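Local atomic coordinates of angiotensin-converting enzyme (Anopheles gambiae, PDB entry 6S1Y), a protein that is a zinc-dependent metallopeptidase of the angiotensin-converting enzyme family, probably trimming short peptides from their C-terminal ends in the mosquito. Residues K428-R442 and D491-F505. Sequence-based numbering, arbitrary orientation.
With KSN ((2~{S})-2-[[(4~{S})-4-azanyl-5-oxidanyl-5-oxidanylidene-pentanoyl]amino]pentanedioic acid), chain H.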
loop_
_atom_site.group_PDB
_atom_site.type_symbol
_atom_site.label_atom_id
_atom_site.label_comp_id
_atom_site.label_asym_id
_atom_site.label_seq_id
_atom_site.Cartn_x
_atom_site.Cartn_y
_atom_site.Cartn_z
ATOM N N LYS A 428 -3.916 -1.829 -11.536
ATOM C CA LYS A 428 -3.752 -0.565 -10.825
ATOM C C LYS A 428 -5.013 0.277 -10.733
ATOM O O LYS A 428 -5.279 0.849 -9.681
ATOM C CB LYS A 428 -2.636 0.283 -11.480
ATOM C CG LYS A 428 -1.309 -0.504 -11.642
ATOM C CD LYS A 428 -0.085 0.381 -11.718
ATOM C CE LYS A 428 0.217 1.060 -10.365
ATOM N NZ LYS A 428 0.948 0.231 -9.346
ATOM N N LEU A 429 -5.806 0.391 -11.796
ATOM C CA LEU A 429 -6.917 1.327 -11.711
ATOM C C LEU A 429 -7.944 0.867 -10.685
ATOM O O LEU A 429 -8.472 1.686 -9.933
ATOM C CB LEU A 429 -7.563 1.525 -13.075
ATOM C CG LEU A 429 -8.698 2.537 -13.012
ATOM C CD1 LEU A 429 -8.152 3.933 -12.780
ATOM C CD2 LEU A 429 -9.499 2.495 -14.277
ATOM N N VAL A 430 -8.241 -0.441 -10.630
ATOM C CA VAL A 430 -9.285 -0.921 -9.737
ATOM C C VAL A 430 -8.935 -0.734 -8.263
ATOM O O VAL A 430 -9.817 -0.838 -7.392
ATOM C CB VAL A 430 -9.596 -2.409 -9.996
ATOM C CG1 VAL A 430 -9.948 -2.638 -11.458
ATOM C CG2 VAL A 430 -8.444 -3.266 -9.593
ATOM N N PHE A 431 -7.670 -0.484 -7.950
ATOM C CA PHE A 431 -7.234 -0.394 -6.551
ATOM C C PHE A 431 -7.681 0.916 -5.903
ATOM O O PHE A 431 -7.916 0.963 -4.688
ATOM C CB PHE A 431 -5.708 -0.585 -6.516
ATOM C CG PHE A 431 -5.091 -0.361 -5.173
ATOM C CD1 PHE A 431 -5.079 -1.361 -4.226
ATOM C CD2 PHE A 431 -4.480 0.837 -4.881
ATOM C CE1 PHE A 431 -4.519 -1.155 -2.994
ATOM C CE2 PHE A 431 -3.925 1.056 -3.636
ATOM C CZ PHE A 431 -3.950 0.057 -2.700
ATOM N N LEU A 432 -7.835 1.973 -6.672
ATOM C CA LEU A 432 -8.175 3.266 -6.073
ATOM C C LEU A 432 -9.502 3.255 -5.337
ATOM O O LEU A 432 -9.531 3.652 -4.158
ATOM C CB LEU A 432 -8.135 4.351 -7.156
ATOM C CG LEU A 432 -6.679 4.641 -7.539
ATOM C CD1 LEU A 432 -6.513 4.792 -9.000
ATOM C CD2 LEU A 432 -6.194 5.896 -6.842
ATOM N N PRO A 433 -10.609 2.800 -5.925
ATOM C CA PRO A 433 -11.835 2.679 -5.125
ATOM C C PRO A 433 -11.660 1.799 -3.907
ATOM O O PRO A 433 -12.225 2.096 -2.847
ATOM C CB PRO A 433 -12.851 2.090 -6.118
ATOM C CG PRO A 433 -12.257 2.418 -7.510
ATOM C CD PRO A 433 -10.789 2.372 -7.320
ATOM N N PHE A 434 -10.911 0.708 -4.017
ATOM C CA PHE A 434 -10.663 -0.118 -2.848
ATOM C C PHE A 434 -9.971 0.683 -1.756
ATOM O O PHE A 434 -10.419 0.696 -0.609
ATOM C CB PHE A 434 -9.806 -1.323 -3.222
ATOM C CG PHE A 434 -9.380 -2.146 -2.038
ATOM C CD1 PHE A 434 -10.212 -3.139 -1.532
ATOM C CD2 PHE A 434 -8.160 -1.935 -1.443
ATOM C CE1 PHE A 434 -9.820 -3.906 -0.462
ATOM C CE2 PHE A 434 -7.763 -2.693 -0.366
ATOM C CZ PHE A 434 -8.592 -3.682 0.125
ATOM N N ALA A 435 -8.837 1.314 -2.083
ATOM C CA ALA A 435 -8.065 2.040 -1.073
ATOM C C ALA A 435 -8.917 3.126 -0.433
ATOM O O ALA A 435 -8.890 3.306 0.787
ATOM C CB ALA A 435 -6.807 2.634 -1.706
ATOM N N TYR A 436 -9.720 3.824 -1.243
ATOM C CA TYR A 436 -10.629 4.845 -0.731
ATOM C C TYR A 436 -11.575 4.284 0.330
ATOM O O TYR A 436 -11.743 4.882 1.397
ATOM C CB TYR A 436 -11.433 5.441 -1.894
ATOM C CG TYR A 436 -12.475 6.472 -1.515
ATOM C CD1 TYR A 436 -12.110 7.735 -1.050
ATOM C CD2 TYR A 436 -13.838 6.205 -1.673
ATOM C CE1 TYR A 436 -13.085 8.685 -0.735
ATOM C CE2 TYR A 436 -14.794 7.138 -1.364
ATOM C CZ TYR A 436 -14.423 8.374 -0.885
ATOM O OH TYR A 436 -15.406 9.306 -0.582
ATOM N N THR A 437 -12.202 3.134 0.057
ATOM C CA THR A 437 -13.214 2.627 0.975
ATOM C C THR A 437 -12.621 2.206 2.315
ATOM O O THR A 437 -13.324 2.215 3.326
ATOM C CB THR A 437 -13.964 1.434 0.375
ATOM O OG1 THR A 437 -13.020 0.440 -0.017
ATOM C CG2 THR A 437 -14.768 1.835 -0.840
ATOM N N LEU A 438 -11.356 1.799 2.349
ATOM C CA LEU A 438 -10.803 1.315 3.613
ATOM C C LEU A 438 -10.692 2.438 4.648
ATOM O O LEU A 438 -11.009 2.235 5.827
ATOM C CB LEU A 438 -9.438 0.671 3.398
ATOM C CG LEU A 438 -9.388 -0.788 2.972
ATOM C CD1 LEU A 438 -8.032 -1.368 3.349
ATOM C CD2 LEU A 438 -10.497 -1.587 3.638
ATOM N N ASP A 439 -10.215 3.614 4.246
ATOM C CA ASP A 439 -10.145 4.689 5.224
ATOM C C ASP A 439 -11.442 5.467 5.327
ATOM O O ASP A 439 -11.769 5.951 6.417
ATOM C CB ASP A 439 -8.949 5.592 4.929
ATOM C CG ASP A 439 -7.640 5.011 5.532
ATOM O OD1 ASP A 439 -7.711 3.897 6.093
ATOM O OD2 ASP A 439 -6.567 5.657 5.474
ATOM N N LYS A 440 -12.235 5.563 4.264
ATOM C CA LYS A 440 -13.557 6.154 4.453
ATOM C C LYS A 440 -14.313 5.361 5.505
ATOM O O LYS A 440 -14.927 5.936 6.401
ATOM C CB LYS A 440 -14.325 6.206 3.132
ATOM C CG LYS A 440 -15.614 7.005 3.167
ATOM C CD LYS A 440 -16.448 6.762 1.892
ATOM C CE LYS A 440 -17.758 7.595 1.846
ATOM N NZ LYS A 440 -17.497 9.018 1.525
ATOM N N TYR A 441 -14.213 4.033 5.458
ATOM C CA TYR A 441 -14.830 3.213 6.492
ATOM C C TYR A 441 -14.209 3.490 7.854
ATOM O O TYR A 441 -14.925 3.693 8.845
ATOM C CB TYR A 441 -14.703 1.734 6.149
ATOM C CG TYR A 441 -15.223 0.826 7.226
ATOM C CD1 TYR A 441 -16.576 0.603 7.368
ATOM C CD2 TYR A 441 -14.361 0.187 8.108
ATOM C CE1 TYR A 441 -17.060 -0.224 8.352
ATOM C CE2 TYR A 441 -14.844 -0.653 9.092
ATOM C CZ TYR A 441 -16.194 -0.855 9.206
ATOM O OH TYR A 441 -16.675 -1.697 10.179
ATOM N N ARG A 442 -12.875 3.489 7.936
ATOM C CA ARG A 442 -12.258 3.639 9.251
ATOM C C ARG A 442 -12.462 5.045 9.796
ATOM O O ARG A 442 -12.679 5.216 11.000
ATOM C CB ARG A 442 -10.776 3.257 9.191
ATOM C CG ARG A 442 -10.600 1.747 9.086
ATOM C CD ARG A 442 -9.156 1.257 9.320
ATOM N NE ARG A 442 -8.220 1.624 8.257
ATOM C CZ ARG A 442 -6.929 1.276 8.225
ATOM N NH1 ARG A 442 -6.362 0.550 9.196
ATOM N NH2 ARG A 442 -6.193 1.665 7.207
ATOM N N ASP A 491 -3.357 -1.695 12.203
ATOM C CA ASP A 491 -3.500 -0.257 12.422
ATOM C C ASP A 491 -2.507 0.533 11.573
ATOM O O ASP A 491 -1.790 1.407 12.064
ATOM C CB ASP A 491 -3.332 0.081 13.907
ATOM C CG ASP A 491 -3.372 1.574 14.176
ATOM O OD1 ASP A 491 -4.161 2.275 13.500
ATOM O OD2 ASP A 491 -2.616 2.049 15.055
ATOM N N VAL A 492 -2.484 0.234 10.279
ATOM C CA VAL A 492 -1.705 0.995 9.311
ATOM C C VAL A 492 -2.686 1.797 8.473
ATOM O O VAL A 492 -3.567 1.225 7.821
ATOM C CB VAL A 492 -0.835 0.088 8.423
ATOM C CG1 VAL A 492 -0.123 0.920 7.399
ATOM C CG2 VAL A 492 0.164 -0.710 9.279
ATOM N N GLU A 493 -2.555 3.122 8.522
ATOM C CA GLU A 493 -3.329 4.015 7.665
ATOM C C GLU A 493 -3.249 3.552 6.212
ATOM O O GLU A 493 -2.199 3.089 5.759
ATOM C CB GLU A 493 -2.775 5.437 7.826
ATOM C CG GLU A 493 -3.606 6.517 7.211
ATOM C CD GLU A 493 -3.070 6.958 5.869
ATOM O OE1 GLU A 493 -2.327 6.190 5.232
ATOM O OE2 GLU A 493 -3.413 8.082 5.457
ATOM N N TYR A 494 -4.374 3.642 5.483
ATOM C CA TYR A 494 -4.408 3.128 4.113
ATOM C C TYR A 494 -4.556 4.202 3.051
ATOM O O TYR A 494 -4.291 3.926 1.875
ATOM C CB TYR A 494 -5.540 2.105 3.929
ATOM C CG TYR A 494 -5.231 1.012 2.908
ATOM C CD1 TYR A 494 -4.407 -0.053 3.233
ATOM C CD2 TYR A 494 -5.776 1.046 1.624
ATOM C CE1 TYR A 494 -4.131 -1.048 2.318
ATOM C CE2 TYR A 494 -5.512 0.061 0.713
ATOM C CZ TYR A 494 -4.679 -0.978 1.059
ATOM O OH TYR A 494 -4.427 -1.942 0.133
ATOM N N LEU A 495 -4.947 5.419 3.422
ATOM C CA LEU A 495 -5.050 6.481 2.424
ATOM C C LEU A 495 -3.708 6.754 1.747
ATOM O O LEU A 495 -3.682 7.216 0.602
ATOM C CB LEU A 495 -5.592 7.763 3.061
ATOM C CG LEU A 495 -5.967 8.812 2.004
ATOM C CD1 LEU A 495 -7.345 8.520 1.447
ATOM C CD2 LEU A 495 -5.900 10.219 2.570
ATOM N N ARG A 496 -2.594 6.467 2.424
ATOM C CA ARG A 496 -1.282 6.560 1.775
ATOM C C ARG A 496 -1.279 5.895 0.398
ATOM O O ARG A 496 -0.635 6.392 -0.538
ATOM C CB ARG A 496 -0.206 5.914 2.658
ATOM C CG ARG A 496 -0.500 4.473 3.060
ATOM C CD ARG A 496 0.481 3.962 4.122
ATOM N NE ARG A 496 0.371 4.678 5.390
ATOM C CZ ARG A 496 1.186 4.479 6.428
ATOM N NH1 ARG A 496 2.140 3.580 6.337
ATOM N NH2 ARG A 496 1.045 5.182 7.554
ATOM N N TYR A 497 -1.973 4.750 0.255
ATOM C CA TYR A 497 -1.917 4.024 -1.012
ATOM C C TYR A 497 -2.820 4.672 -2.060
ATOM O O TYR A 497 -2.473 4.721 -3.239
ATOM C CB TYR A 497 -2.274 2.552 -0.795
ATOM C CG TYR A 497 -1.401 1.855 0.241
ATOM C CD1 TYR A 497 -0.117 1.383 -0.084
ATOM C CD2 TYR A 497 -1.851 1.666 1.538
ATOM C CE1 TYR A 497 0.673 0.753 0.861
ATOM C CE2 TYR A 497 -1.056 1.051 2.491
ATOM C CZ TYR A 497 0.201 0.599 2.147
ATOM O OH TYR A 497 0.977 -0.036 3.090
ATOM N N PHE A 498 -3.949 5.233 -1.644
ATOM C CA PHE A 498 -4.765 6.015 -2.563
ATOM C C PHE A 498 -3.974 7.198 -3.118
ATOM O O PHE A 498 -3.928 7.430 -4.336
ATOM C CB PHE A 498 -6.036 6.504 -1.843
ATOM C CG PHE A 498 -6.978 7.267 -2.733
ATOM C CD1 PHE A 498 -6.772 8.612 -3.001
ATOM C CD2 PHE A 498 -8.066 6.636 -3.315
ATOM C CE1 PHE A 498 -7.646 9.314 -3.832
ATOM C CE2 PHE A 498 -8.937 7.325 -4.140
ATOM C CZ PHE A 498 -8.716 8.673 -4.402
ATOM N N VAL A 499 -3.345 7.965 -2.235
ATOM C CA VAL A 499 -2.555 9.110 -2.676
ATOM C C VAL A 499 -1.435 8.652 -3.597
ATOM O O VAL A 499 -1.216 9.225 -4.673
ATOM C CB VAL A 499 -2.022 9.877 -1.452
ATOM C CG1 VAL A 499 -1.136 11.023 -1.866
ATOM C CG2 VAL A 499 -3.174 10.417 -0.656
ATOM N N SER A 500 -0.721 7.596 -3.201
ATOM C CA SER A 500 0.327 7.041 -4.051
ATOM C C SER A 500 -0.171 6.722 -5.453
ATOM O O SER A 500 0.506 6.996 -6.445
ATOM C CB SER A 500 0.884 5.767 -3.424
ATOM O OG SER A 500 1.718 5.120 -4.364
ATOM N N TYR A 501 -1.324 6.063 -5.556
ATOM C CA TYR A 501 -1.791 5.618 -6.865
ATOM C C TYR A 501 -2.193 6.791 -7.754
ATOM O O TYR A 501 -2.127 6.667 -8.980
ATOM C CB TYR A 501 -2.926 4.604 -6.700
ATOM C CG TYR A 501 -2.401 3.184 -6.655
ATOM C CD1 TYR A 501 -1.558 2.768 -5.631
ATOM C CD2 TYR A 501 -2.714 2.268 -7.653
ATOM C CE1 TYR A 501 -1.046 1.481 -5.587
ATOM C CE2 TYR A 501 -2.197 0.957 -7.614
ATOM C CZ TYR A 501 -1.358 0.588 -6.585
ATOM O OH TYR A 501 -0.850 -0.678 -6.533
ATOM N N VAL A 502 -2.531 7.939 -7.176
ATOM C CA VAL A 502 -2.698 9.153 -7.969
ATOM C C VAL A 502 -1.341 9.784 -8.311
ATOM O O VAL A 502 -1.002 9.976 -9.485
ATOM C CB VAL A 502 -3.587 10.164 -7.225
ATOM C CG1 VAL A 502 -3.717 11.448 -8.067
ATOM C CG2 VAL A 502 -4.944 9.572 -6.893
ATOM N N ILE A 503 -0.557 10.149 -7.289
ATOM C CA ILE A 503 0.622 10.976 -7.561
ATOM C C ILE A 503 1.701 10.192 -8.278
ATOM O O ILE A 503 2.525 10.780 -8.989
ATOM C CB ILE A 503 1.223 11.607 -6.282
ATOM C CG1 ILE A 503 1.855 10.547 -5.385
ATOM C CG2 ILE A 503 0.164 12.375 -5.546
ATOM C CD1 ILE A 503 2.352 11.110 -4.077
ATOM N N GLN A 504 1.742 8.870 -8.112
ATOM C CA GLN A 504 2.790 8.134 -8.803
ATOM C C GLN A 504 2.718 8.356 -10.310
ATOM O O GLN A 504 3.743 8.247 -11.004
ATOM C CB GLN A 504 2.742 6.643 -8.476
ATOM C CG GLN A 504 1.610 5.848 -9.118
ATOM C CD GLN A 504 1.604 4.377 -8.641
ATOM O OE1 GLN A 504 1.750 3.463 -9.431
ATOM N NE2 GLN A 504 1.439 4.176 -7.342
ATOM N N PHE A 505 1.535 8.659 -10.855
ATOM C CA PHE A 505 1.478 8.919 -12.294
ATOM C C PHE A 505 1.958 10.332 -12.615
ATOM O O PHE A 505 2.477 10.578 -13.710
ATOM C CB PHE A 505 0.056 8.662 -12.828
ATOM C CG PHE A 505 -0.339 7.201 -12.778
ATOM C CD1 PHE A 505 -0.941 6.659 -11.646
ATOM C CD2 PHE A 505 -0.076 6.366 -13.845
ATOM C CE1 PHE A 505 -1.275 5.303 -11.598
ATOM C CE2 PHE A 505 -0.403 5.012 -13.795
ATOM C CZ PHE A 505 -0.994 4.489 -12.673
HETATM C C10 KSN H . 3.872 -1.698 7.096
HETATM C C13 KSN H . 4.017 -1.473 2.455
HETATM C C17 KSN H . -1.396 -4.117 -0.094
HETATM C C02 KSN H . -0.366 -3.261 -0.841
HETATM C C03 KSN H . 0.811 -2.746 -0.001
HETATM C C04 KSN H . 1.120 -3.490 1.288
HETATM C C05 KSN H . 2.537 -4.113 1.373
HETATM C C07 KSN H . 3.315 -2.570 3.294
HETATM C C08 KSN H . 3.880 -2.720 4.700
HETATM C C09 KSN H . 3.606 -1.494 5.592
HETATM N N01 KSN H . -1.018 -2.095 -1.448
HETATM N N06 KSN H . 3.531 -3.693 2.372
HETATM O O11 KSN H . 3.933 -2.876 7.568
HETATM O O12 KSN H . 4.019 -0.701 7.884
HETATM O O14 KSN H . 5.065 -1.784 1.826
HETATM O O15 KSN H . 3.559 -0.319 2.354
HETATM O O16 KSN H . 2.817 -5.018 0.645
HETATM O O18 KSN H . -1.177 -5.356 -0.007
HETATM O O19 KSN H . -2.449 -3.668 0.432
HETATM O O HOH W 1 -6.491 8.351 6.272
#
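Ala435 and Phe498 have the nearest pair of CA atoms, 5.4 Å apart, where helices 431-442 and 495-505 run roughly antiparallel. Their axes pass 8.2 Å apart, with 150° between their N-to-C directions. The Ala435 methyl touches Phe498 CB, and Ala435 also lies at the edge of the Tyr494 ring, by CD2 and CE2. Leu438 CD1 lies over the centre of that ring, 3.6 Å from its centroid, a CH-pi contact. Tyr497 CD2 covers the opposite face. The ring is sandwiched between the two, which restricts its turning; Tyr494 OH meets the edges of the Phe431 and Phe434 rings. Phe431 extends with CG anti to its backbone N (chi1 173°), which sets CD2 over the centre of the Tyr501 ring; the two planes are inclined by 39°. Leu432 CD2 packs over the face of Phe498 and against Tyr501 CB.

Where chain 491-505 enters its helix, Asp439 OD2 accepts from Tyr494 N (3.0 Å) and Leu495 N (2.6 Å), both from one face of its carboxylate. Arg442 NE and NH2 both donate to Asp439 OD1, in a salt bridge within the helix. The same NH2 donates to Val492 O at 2.7 Å, with the oxygen in the guanidinium plane. A water bridges Asp439 OD2 and Glu493 OE2.

Tyr494 OH donates to KSN O19 (2.6 Å) and Tyr497 OH to KSN O15 (2.7 Å). With Phe431, they form part of the ligand pocket beside the HExxH zinc site of this largely helical peptidase.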